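Local coordinates for hypothetical protein yibA (PDB 1OYZ) that is of uncharacterised function, is built from HEAT-like helical repeats, and is only tentatively assigned an oxidoreductase activity, at residues Q19-N24 with L47-G52; L58-C63 with F76-I81. All blocks are in the same frame, centred on the assembly; numbering follows the deposited sequence.

Overall arrangement
From the N terminus, the chain runs through helix 14-21, turns at residues 22-24 and continues through helices 25-31 and 37-50. Interaction 1 then closes the first loop, tying the turn after helix 14-21 to the last turn of helix 37-50. The chain goes on into helix 53-63 and returns along helix 68-80, where interaction 2 closes a second loop. The two loops follow in series and neither nests nor crosses. Their centres lie about 14 Å apart. Gln-48 bridges them, since its NE2 probably donates to the carbonyl O of Phe-76. Together they join successive helices at the N-terminal end of the solenoid, one at the surface and one in the core.

Interaction 1 (Q19-N24 with L47-G52); sequences QCKKLN and LQLRGG
Arg-50 reaches from the last turn of helix 37-50 to the backbone of the turn after helix 14-21. The polar part of the contact is a two-nitrogen grip on one carbonyl oxygen. Arg-50 NH2 donates to Leu-23 O at 3.1 Å, and Arg-50 NH1 donates to the same Leu-23 O at 3.3 Å. The oxygen lies close to the guanidinium plane and meets the end of the group. NH2 approaches in the plane of the carbonyl, while NH1 comes nearly in line with the C=O bond. A bend at chi3 (-48°) sets NE off the extended path. Two bonds to one atom limit rotation of the guanidinium. Lys-21 O is also close, 2.9 Å from Arg-50 NH1. Arg-50 NH2 has a second partner in Asp-25, whose carboxylate forms a salt bridge with it and probably helps to hold the guanidinium in place.

The apolar part is small. Lys-21 and Leu-49 cross at about a right angle. Leu-49 CD2 touches Lys-21 CE at 3.8 Å, and Lys-21 NZ lies equally far from that methyl.

Beside this surface contact, Leu-23 packs on Leu-28 and Leu-31 of helix 25-31. Asn-24 is the N-cap of that helix. The arrangement is an arginine from one helix end holding an interhelical turn, within the N-terminal part of an all-helical, HEAT-like solenoid.

Interaction 2 (L58-C63 with F76-I81); sequences LAIEFC and FILGQI
Ala-59 and Leu-78 make the closest approach between residues 58-63 and 76-81. Ala-59 CB lies 3.4 Å from Leu-78 CD1, closer than usual for two carbons. The other branch of Leu-78 reaches toward the next turn of helix 53-63. There its CD2 meets Cys-63 SG at 3.6 Å. CD1 thus goes to Ala-59, and CD2 to Cys-63 and, less closely, Ile-60. The chi1 of Leu-78 (-109°) is off the staggered values, which together with the short contact suggests a strained or imperfectly modelled side chain. Ile-77 adds CG2, which rests 4.0 Å from Ala-59 CB. The small side chain of Ala-59 is consistent with the near approach of the backbones, with the CA atoms of Ala-59 and Ile-77 6.6 Å apart.

The packing is looser at Ile-60, which is partly exposed. Its side chain crosses Leu-78 at about a right angle, and Ile-60 CG1 comes no nearer than 4.1 Å to Leu-78 CD2.

The local helix axes pass 9.4 Å apart at 137°, an inclined antiparallel pairing. Helix 88-101 packs against this pair, with Leu-95 touching Leu-78 and Met-98 touching Cys-63. Helix 37-50 lies against Ile-77 through Ala-44 and Leu-47.

Interaction 1 (Q19-N24 with L47-G52)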
loop_
_atom_site.group_PDB
_atom_site.type_symbol
_atom_site.label_atom_id
_atom_site.label_comp_id
_atom_site.label_asym_id
_atom_site.label_seq_id
_atom_site.Cartn_x
_atom_site.Cartn_y
_atom_site.Cartn_z
ATOM N N GLN A 19 16.305 18.569 12.954
ATOM C CA GLN A 19 16.230 19.575 14.010
ATOM C C GLN A 19 15.559 18.978 15.242
ATOM O O GLN A 19 16.023 19.188 16.359
ATOM C CB GLN A 19 15.414 20.797 13.588
ATOM C CG GLN A 19 16.181 21.886 12.880
ATOM C CD GLN A 19 15.307 23.101 12.621
ATOM O OE1 GLN A 19 14.282 23.007 11.950
ATOM N NE2 GLN A 19 15.698 24.239 13.168
ATOM N N CYS A 20 14.457 18.248 15.026
ATOM C CA CYS A 20 13.708 17.632 16.115
ATOM C C CYS A 20 14.575 16.697 16.932
ATOM O O CYS A 20 14.419 16.607 18.151
ATOM C CB CYS A 20 12.490 16.858 15.576
ATOM S SG CYS A 20 11.094 17.886 15.013
ATOM N N LYS A 21 15.478 15.990 16.265
ATOM C CA LYS A 21 16.373 15.065 16.951
ATOM C C LYS A 21 17.244 15.750 18.007
ATOM O O LYS A 21 17.642 15.105 18.978
ATOM C CB LYS A 21 17.251 14.320 15.940
ATOM C CG LYS A 21 16.440 13.314 15.142
ATOM C CD LYS A 21 17.209 12.632 14.015
ATOM C CE LYS A 21 18.237 11.656 14.521
ATOM N NZ LYS A 21 18.737 10.837 13.367
ATOM N N LYS A 22 17.522 17.044 17.839
ATOM C CA LYS A 22 18.338 17.762 18.824
ATOM C C LYS A 22 17.609 17.974 20.145
ATOM O O LYS A 22 18.239 18.255 21.155
ATOM C CB LYS A 22 18.772 19.135 18.294
ATOM C CG LYS A 22 19.806 19.080 17.181
ATOM C CD LYS A 22 20.235 20.469 16.735
ATOM C CE LYS A 22 20.907 20.400 15.369
ATOM N NZ LYS A 22 19.968 19.869 14.316
ATOM N N LEU A 23 16.285 17.829 20.126
ATOM C CA LEU A 23 15.446 18.037 21.305
ATOM C C LEU A 23 15.392 16.880 22.313
ATOM O O LEU A 23 15.546 15.728 21.927
ATOM C CB LEU A 23 14.017 18.350 20.841
ATOM C CG LEU A 23 13.885 19.541 19.889
ATOM C CD1 LEU A 23 12.472 19.619 19.373
ATOM C CD2 LEU A 23 14.284 20.819 20.606
ATOM N N ASN A 24 15.166 17.177 23.601
ATOM C CA ASN A 24 15.050 16.103 24.599
ATOM C C ASN A 24 13.600 15.580 24.632
ATOM O O ASN A 24 12.707 16.192 24.050
ATOM C CB ASN A 24 15.471 16.592 25.990
ATOM C CG ASN A 24 14.570 17.678 26.535
ATOM O OD1 ASN A 24 13.377 17.466 26.774
ATOM N ND2 ASN A 24 15.143 18.858 26.741
ATOM N N LEU A 47 10.598 10.209 18.185
ATOM C CA LEU A 47 10.242 9.331 19.304
ATOM C C LEU A 47 10.239 7.856 18.874
ATOM O O LEU A 47 10.717 6.991 19.611
ATOM C CB LEU A 47 8.879 9.744 19.914
ATOM C CG LEU A 47 8.922 11.118 20.618
ATOM C CD1 LEU A 47 7.594 11.511 21.241
ATOM C CD2 LEU A 47 9.969 11.033 21.681
ATOM N N GLN A 48 9.734 7.563 17.676
ATOM C CA GLN A 48 9.714 6.174 17.220
ATOM C C GLN A 48 11.142 5.653 17.099
ATOM O O GLN A 48 11.390 4.470 17.327
ATOM C CB GLN A 48 9.014 6.011 15.848
ATOM C CG GLN A 48 7.501 6.284 15.782
ATOM C CD GLN A 48 6.996 6.359 14.321
ATOM O OE1 GLN A 48 7.669 6.930 13.468
ATOM N NE2 GLN A 48 5.809 5.802 14.045
ATOM N N LEU A 49 12.072 6.537 16.734
ATOM C CA LEU A 49 13.491 6.169 16.563
ATOM C C LEU A 49 14.256 5.908 17.858
ATOM O O LEU A 49 14.898 4.871 18.005
ATOM C CB LEU A 49 14.246 7.260 15.775
ATOM C CG LEU A 49 15.774 7.113 15.621
ATOM C CD1 LEU A 49 16.082 5.987 14.666
ATOM C CD2 LEU A 49 16.396 8.405 15.099
ATOM N N ARG A 50 14.195 6.852 18.790
ATOM C CA ARG A 50 14.937 6.718 20.045
ATOM C C ARG A 50 14.081 6.099 21.110
ATOM O O ARG A 50 14.566 5.417 22.005
ATOM C CB ARG A 50 15.367 8.088 20.566
ATOM C CG ARG A 50 16.018 8.997 19.551
ATOM C CD ARG A 50 16.744 10.171 20.244
ATOM N NE ARG A 50 15.930 10.836 21.263
ATOM C CZ ARG A 50 15.763 12.154 21.343
ATOM N NH1 ARG A 50 16.347 12.930 20.451
ATOM N NH2 ARG A 50 15.038 12.702 22.334
ATOM N N GLY A 51 12.796 6.406 21.005
ATOM C CA GLY A 51 11.791 5.951 21.939
ATOM C C GLY A 51 12.145 4.989 23.044
ATOM O O GLY A 51 12.549 3.865 22.790
ATOM N N GLY A 52 11.976 5.444 24.280
ATOM C CA GLY A 52 12.231 4.601 25.431
ATOM C C GLY A 52 10.937 4.440 26.224
ATOM O O GLY A 52 9.879 4.930 25.801
#

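Interaction 2 (L58-C63 with F76-I81)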
loop_
_atom_site.group_PDB
_atom_site.type_symbol
_atom_site.label_atom_id
_atom_site.label_comp_id
_atom_site.label_asym_id
_atom_site.label_seq_id
_atom_site.Cartn_x
_atom_site.Cartn_y
_atom_site.Cartn_z
ATOM N N LEU A 58 3.717 7.233 27.548
ATOM C CA LEU A 58 3.000 8.413 27.144
ATOM C C LEU A 58 2.150 8.109 25.900
ATOM O O LEU A 58 1.020 8.582 25.780
ATOM C CB LEU A 58 4.009 9.518 26.862
ATOM C CG LEU A 58 3.542 10.956 26.639
ATOM C CD1 LEU A 58 2.931 11.093 25.244
ATOM C CD2 LEU A 58 2.543 11.356 27.748
ATOM N N ALA A 59 2.697 7.325 24.973
ATOM C CA ALA A 59 1.959 6.983 23.752
ATOM C C ALA A 59 0.689 6.190 24.094
ATOM O O ALA A 59 -0.399 6.453 23.556
ATOM C CB ALA A 59 2.856 6.179 22.800
ATOM N N ILE A 60 0.845 5.229 24.997
ATOM C CA ILE A 60 -0.260 4.417 25.471
ATOM C C ILE A 60 -1.299 5.341 26.113
ATOM O O ILE A 60 -2.464 5.336 25.712
ATOM C CB ILE A 60 0.240 3.373 26.475
ATOM C CG1 ILE A 60 0.992 2.279 25.707
ATOM C CG2 ILE A 60 -0.944 2.814 27.321
ATOM C CD1 ILE A 60 1.840 1.368 26.591
ATOM N N GLU A 61 -0.887 6.174 27.060
ATOM C CA GLU A 61 -1.867 7.072 27.668
ATOM C C GLU A 61 -2.577 7.909 26.602
ATOM O O GLU A 61 -3.813 8.044 26.635
ATOM C CB GLU A 61 -1.215 8.005 28.674
ATOM C CG GLU A 61 -0.533 7.291 29.798
ATOM C CD GLU A 61 0.098 8.261 30.765
ATOM O OE1 GLU A 61 0.788 7.797 31.694
ATOM O OE2 GLU A 61 -0.104 9.491 30.600
ATOM N N PHE A 62 -1.809 8.477 25.670
ATOM C CA PHE A 62 -2.403 9.273 24.595
ATOM C C PHE A 62 -3.463 8.461 23.873
ATOM O O PHE A 62 -4.421 9.017 23.350
ATOM C CB PHE A 62 -1.354 9.710 23.564
ATOM C CG PHE A 62 -0.777 11.066 23.828
ATOM C CD1 PHE A 62 -0.601 11.514 25.136
ATOM C CD2 PHE A 62 -0.394 11.891 22.781
ATOM C CE1 PHE A 62 -0.055 12.762 25.396
ATOM C CE2 PHE A 62 0.158 13.143 23.027
ATOM C CZ PHE A 62 0.327 13.581 24.341
ATOM N N CYS A 63 -3.271 7.149 23.836
ATOM C CA CYS A 63 -4.227 6.288 23.173
ATOM C C CYS A 63 -5.611 6.381 23.800
ATOM O O CYS A 63 -6.601 6.074 23.147
ATOM C CB CYS A 63 -3.731 4.846 23.174
ATOM S SG CYS A 63 -2.605 4.562 21.790
ATOM N N PHE A 76 0.222 6.054 16.250
ATOM C CA PHE A 76 1.267 6.162 15.218
ATOM C C PHE A 76 2.622 5.803 15.849
ATOM O O PHE A 76 3.354 4.947 15.348
ATOM C CB PHE A 76 1.314 7.591 14.659
ATOM C CG PHE A 76 2.454 7.847 13.687
ATOM C CD1 PHE A 76 2.535 7.151 12.479
ATOM C CD2 PHE A 76 3.415 8.831 13.966
ATOM C CE1 PHE A 76 3.544 7.433 11.556
ATOM C CE2 PHE A 76 4.433 9.125 13.051
ATOM C CZ PHE A 76 4.503 8.425 11.836
ATOM N N ILE A 77 2.944 6.455 16.953
ATOM C CA ILE A 77 4.201 6.194 17.628
ATOM C C ILE A 77 4.347 4.718 17.933
ATOM O O ILE A 77 5.379 4.099 17.648
ATOM C CB ILE A 77 4.309 7.021 18.939
ATOM C CG1 ILE A 77 4.526 8.486 18.607
ATOM C CG2 ILE A 77 5.503 6.581 19.762
ATOM C CD1 ILE A 77 4.505 9.386 19.799
ATOM N N LEU A 78 3.285 4.157 18.488
ATOM C CA LEU A 78 3.242 2.756 18.882
ATOM C C LEU A 78 3.471 1.761 17.736
ATOM O O LEU A 78 3.869 0.628 17.967
ATOM C CB LEU A 78 1.891 2.497 19.573
ATOM C CG LEU A 78 1.835 2.258 21.095
ATOM C CD1 LEU A 78 2.956 2.968 21.800
ATOM C CD2 LEU A 78 0.479 2.677 21.652
ATOM N N GLY A 79 3.237 2.173 16.502
ATOM C CA GLY A 79 3.450 1.241 15.402
ATOM C C GLY A 79 4.905 0.931 15.062
ATOM O O GLY A 79 5.200 -0.113 14.476
ATOM N N GLN A 80 5.833 1.810 15.428
ATOM C CA GLN A 80 7.232 1.552 15.098
ATOM C C GLN A 80 8.261 1.652 16.244
ATOM O O GLN A 80 9.395 1.199 16.105
ATOM C CB GLN A 80 7.624 2.458 13.917
ATOM C CG GLN A 80 6.876 2.098 12.622
ATOM C CD GLN A 80 6.936 3.186 11.567
ATOM O OE1 GLN A 80 7.987 3.434 10.979
ATOM N NE2 GLN A 80 5.805 3.847 11.323
ATOM N N ILE A 81 7.864 2.229 17.374
ATOM C CA ILE A 81 8.750 2.379 18.523
ATOM C C ILE A 81 9.124 0.996 19.069
ATOM O O ILE A 81 8.342 0.046 18.972
ATOM C CB ILE A 81 8.041 3.194 19.633
ATOM C CG1 ILE A 81 9.061 3.778 20.625
ATOM C CG2 ILE A 81 7.044 2.304 20.371
ATOM C CD1 ILE A 81 8.459 4.856 21.553
#